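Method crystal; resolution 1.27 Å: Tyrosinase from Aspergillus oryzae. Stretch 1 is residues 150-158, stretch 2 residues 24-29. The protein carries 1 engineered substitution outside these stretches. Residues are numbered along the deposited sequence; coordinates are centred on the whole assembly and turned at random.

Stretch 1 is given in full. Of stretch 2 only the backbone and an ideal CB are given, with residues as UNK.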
# COMPACT_ATOMS: atom_id res chain seq x y z
N TRP A 150 10.87 -11.60 -13.40
CA TRP A 150 10.07 -10.41 -13.70
C TRP A 150 10.62 -9.69 -14.92
O TRP A 150 11.73 -9.15 -14.89
CB TRP A 150 10.06 -9.47 -12.50
CG TRP A 150 9.46 -8.13 -12.81
CD1 TRP A 150 8.32 -7.87 -13.51
CD2 TRP A 150 10.00 -6.86 -12.39
NE1 TRP A 150 8.12 -6.51 -13.57
CE2 TRP A 150 9.13 -5.87 -12.90
CE3 TRP A 150 11.13 -6.47 -11.67
CZ2 TRP A 150 9.34 -4.51 -12.70
CZ3 TRP A 150 11.35 -5.12 -11.47
CH2 TRP A 150 10.46 -4.15 -11.99
N ASP A 151 9.85 -9.72 -16.00
CA ASP A 151 10.28 -9.03 -17.21
C ASP A 151 9.94 -7.55 -17.11
O ASP A 151 8.88 -7.07 -17.52
CB ASP A 151 9.66 -9.65 -18.47
CG ASP A 151 10.46 -9.21 -19.70
OD1 ASP A 151 11.13 -8.17 -19.65
OD2 ASP A 151 10.42 -9.96 -20.70
N PHE A 152 10.88 -6.81 -16.51
CA PHE A 152 10.68 -5.38 -16.26
C PHE A 152 10.62 -4.57 -17.56
O PHE A 152 10.23 -3.39 -17.53
CB PHE A 152 11.71 -4.81 -15.28
CG PHE A 152 13.16 -5.03 -15.67
CD1 PHE A 152 13.70 -4.40 -16.78
CD2 PHE A 152 13.98 -5.88 -14.93
CE1 PHE A 152 15.04 -4.62 -17.13
CE2 PHE A 152 15.31 -6.09 -15.24
CZ PHE A 152 15.84 -5.44 -16.36
N ALA A 153 11.03 -5.16 -18.69
CA ALA A 153 11.09 -4.45 -19.96
C ALA A 153 9.97 -4.85 -20.92
O ALA A 153 9.91 -4.30 -22.02
CB ALA A 153 12.45 -4.69 -20.60
N ARG A 154 9.08 -5.74 -20.52
CA ARG A 154 7.98 -6.21 -21.36
C ARG A 154 6.69 -5.52 -20.94
O ARG A 154 6.37 -5.48 -19.75
CB ARG A 154 7.82 -7.73 -21.21
CG ARG A 154 6.76 -8.33 -22.14
CD ARG A 154 6.73 -9.84 -21.93
NE ARG A 154 5.77 -10.45 -22.83
CZ ARG A 154 5.24 -11.66 -22.65
NH1 ARG A 154 5.56 -12.39 -21.60
NH2 ARG A 154 4.38 -12.13 -23.53
N PHE A 155 5.91 -5.00 -21.88
CA PHE A 155 4.63 -4.39 -21.51
C PHE A 155 3.72 -5.46 -20.91
O PHE A 155 3.60 -6.55 -21.47
CB PHE A 155 3.98 -3.81 -22.77
CG PHE A 155 4.76 -2.65 -23.35
CD1 PHE A 155 5.30 -1.65 -22.54
CD2 PHE A 155 4.95 -2.56 -24.72
CE1 PHE A 155 5.96 -0.59 -23.13
CE2 PHE A 155 5.60 -1.48 -25.31
CZ PHE A 155 6.11 -0.48 -24.51
N ALA A 156 3.09 -5.16 -19.77
CA ALA A 156 2.17 -6.08 -19.13
C ALA A 156 0.96 -6.36 -20.02
O ALA A 156 0.47 -5.47 -20.72
CB ALA A 156 1.64 -5.48 -17.83
N ARG A 157 0.46 -7.59 -20.03
CA ARG A 157 -0.65 -7.90 -20.93
C ARG A 157 -1.95 -7.45 -20.28
O ARG A 157 -2.03 -7.32 -19.05
CB ARG A 157 -0.63 -9.39 -21.24
CG ARG A 157 0.35 -9.81 -22.32
CD ARG A 157 1.79 -9.54 -21.94
NE ARG A 157 2.29 -10.49 -20.95
CZ ARG A 157 3.30 -10.25 -20.10
NH1 ARG A 157 3.91 -9.07 -20.13
NH2 ARG A 157 3.71 -11.16 -19.22
N HIS A 158 -2.94 -7.19 -21.10
CA HIS A 158 -4.28 -6.81 -20.66
C HIS A 158 -5.21 -8.02 -20.77
O HIS A 158 -5.69 -8.36 -21.86
CB HIS A 158 -4.81 -5.64 -21.50
CG HIS A 158 -4.01 -4.38 -21.32
ND1 HIS A 158 -4.26 -3.22 -22.01
CD2 HIS A 158 -2.94 -4.11 -20.53
CE1 HIS A 158 -3.40 -2.28 -21.65
NE2 HIS A 158 -2.58 -2.80 -20.75
N UNK A 24 10.05 -19.21 -16.03
CA UNK A 24 9.01 -18.54 -16.80
C UNK A 24 8.81 -17.10 -16.38
O UNK A 24 9.16 -16.69 -15.27
CB UNK A 24 7.69 -19.30 -16.67
N UNK A 25 8.22 -16.30 -17.27
CA UNK A 25 7.81 -14.93 -16.94
C UNK A 25 6.75 -15.02 -15.86
O UNK A 25 5.77 -15.75 -15.97
CB UNK A 25 7.29 -14.18 -18.17
N UNK A 26 6.98 -14.32 -14.75
CA UNK A 26 6.10 -14.53 -13.61
C UNK A 26 4.67 -14.12 -13.88
O UNK A 26 3.76 -14.66 -13.24
CB UNK A 26 6.63 -13.76 -12.40
N UNK A 27 4.42 -13.16 -14.77
CA UNK A 27 3.02 -12.82 -15.09
C UNK A 27 2.43 -13.94 -15.94
O UNK A 27 1.28 -14.36 -15.71
CB UNK A 27 2.92 -11.48 -15.82
N UNK A 28 3.18 -14.44 -16.94
CA UNK A 28 2.67 -15.56 -17.73
C UNK A 28 2.36 -16.73 -16.81
O UNK A 28 1.33 -17.40 -16.93
CB UNK A 28 3.67 -15.97 -18.81
N UNK A 29 3.29 -17.01 -15.91
CA UNK A 29 3.15 -18.15 -15.01
C UNK A 29 1.96 -17.98 -14.09
O UNK A 29 1.18 -18.93 -13.91
CB UNK A 29 4.42 -18.34 -14.19

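At position 24 the ideal CB has nothing of stretch 1 within 5.5 Å, and the backbone is extended (phi/psi -95/159). Nothing visible here selects a side chain, so many would suit. The deposited residue is Lys-24, whose NZ is bonded elsewhere in the structure.

Position 25 is far more demanding. It lies directly before the first helical turn, where Asp, Asn, Ser or Thr can accept from backbone N-H groups left without partners. Stretch 1 adds a second requirement: the ideal CB is 4.2 Å from Arg-154 NH1 and 4.8 Å from Arg-157 NH2. CA-to-CB points sideways, but the end of a short acceptor can still come near these groups, and the positive charge favours a carboxylate. Asp-25 meets both needs. Its OD1 caps the helix, accepting from the N of position 27 at 2.8 Å and, weakly, from the N of position 28 at 3.3 Å; it also takes a weak, salt-bridging hydrogen bond of 3.4 Å from Arg-157 NH2. Asp-25 OD2 accepts a hydrogen bond from Arg-154 NH1 at 3.1 Å, also a salt bridge. The price is a like charge, with Asp-151 OD2 4.3 Å from Asp-25 OD2, but one water donates to both oxygens. A second water links Asp-25 OD1 to Asp-151 N.

Position 26 opens the helix, with its CB sideways and 4.9 Å from Trp-150 N. The nearby backbone and CB of Trp-150 would suit a medium aliphatic such as Val, Leu or Ile. Ile-26 is deposited, and its CG2 packs 4.1 Å from Trp-150 CA and 4.5 Å from Trp-150 CB.

Position 27 points toward stretch 1, its ideal CB 3.5 Å from Arg-157 NH2. A small or polar residue would fit, and an acid would gain from the charge. Asp-27 gains it only at long range: its OD2 stays 4.4 Å from Arg-157 NH2, well out of the guanidinium plane. Instead, a water donates to Asp-27 OD2 and accepts from Arg-157 N.

At position 28 the CB again points sideways, 4.8 Å from Arg-157 NH2 and 4.9 Å from Arg-154 NH1. Two arginine ends within reach of one helical site favour an acceptor with two oxygens, Asp or perhaps Glu. Asp-28 OD1 accepts from Arg-157 NH2 and Asp-28 OD2 from Arg-154 NH1, both at 3.1 Å and both salt bridges. The carboxylate oxygens lie at the guanidinium edges, near their planes. Arg-154 NH1 and Arg-157 NH2 each bond to both Asp-25 and Asp-28.

Position 29 has no neighbour in stretch 1 and imposes only helical geometry. The deposited residue is Trp-29; its backbone N donates a hydrogen bond to Asp-25 O at 2.8 Å, as any residue but proline could.

Stretch 2, residues 24-29: KDIDDW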
# COMPACT_ATOMS: atom_id res chain seq x y z
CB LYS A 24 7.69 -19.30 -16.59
CG LYS A 24 7.76 -20.72 -17.15
CD LYS A 24 6.46 -21.48 -16.88
CE LYS A 24 6.36 -22.72 -17.73
NZ LYS A 24 5.09 -23.45 -17.44
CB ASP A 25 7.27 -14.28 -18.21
CG ASP A 25 6.72 -12.88 -18.05
OD1 ASP A 25 5.95 -12.63 -17.10
OD2 ASP A 25 7.05 -12.05 -18.92
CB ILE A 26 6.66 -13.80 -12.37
CG1 ILE A 26 5.93 -14.31 -11.12
CG2 ILE A 26 6.60 -12.29 -12.54
CD1 ILE A 26 6.48 -13.87 -9.80
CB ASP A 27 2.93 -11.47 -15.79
CG ASP A 27 2.89 -10.30 -14.84
OD1 ASP A 27 2.91 -10.46 -13.60
OD2 ASP A 27 2.83 -9.16 -15.36
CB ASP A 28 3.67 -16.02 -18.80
CG ASP A 28 3.92 -15.03 -19.91
OD1 ASP A 28 3.15 -14.05 -20.03
OD2 ASP A 28 4.91 -15.24 -20.66
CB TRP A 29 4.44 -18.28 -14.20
CG TRP A 29 4.47 -19.33 -13.17
CD1 TRP A 29 4.70 -20.67 -13.30
CD2 TRP A 29 4.30 -19.10 -11.75
NE1 TRP A 29 4.66 -21.29 -12.07
CE2 TRP A 29 4.41 -20.35 -11.10
CE3 TRP A 29 4.05 -17.95 -11.01
CZ2 TRP A 29 4.28 -20.46 -9.71
CZ3 TRP A 29 3.91 -18.05 -9.64
CH2 TRP A 29 4.04 -19.31 -9.01
O HOH W 1 8.98 -12.26 -20.73
O HOH W 2 7.05 -10.38 -15.76
O HOH W 3 1.20 -9.15 -17.66
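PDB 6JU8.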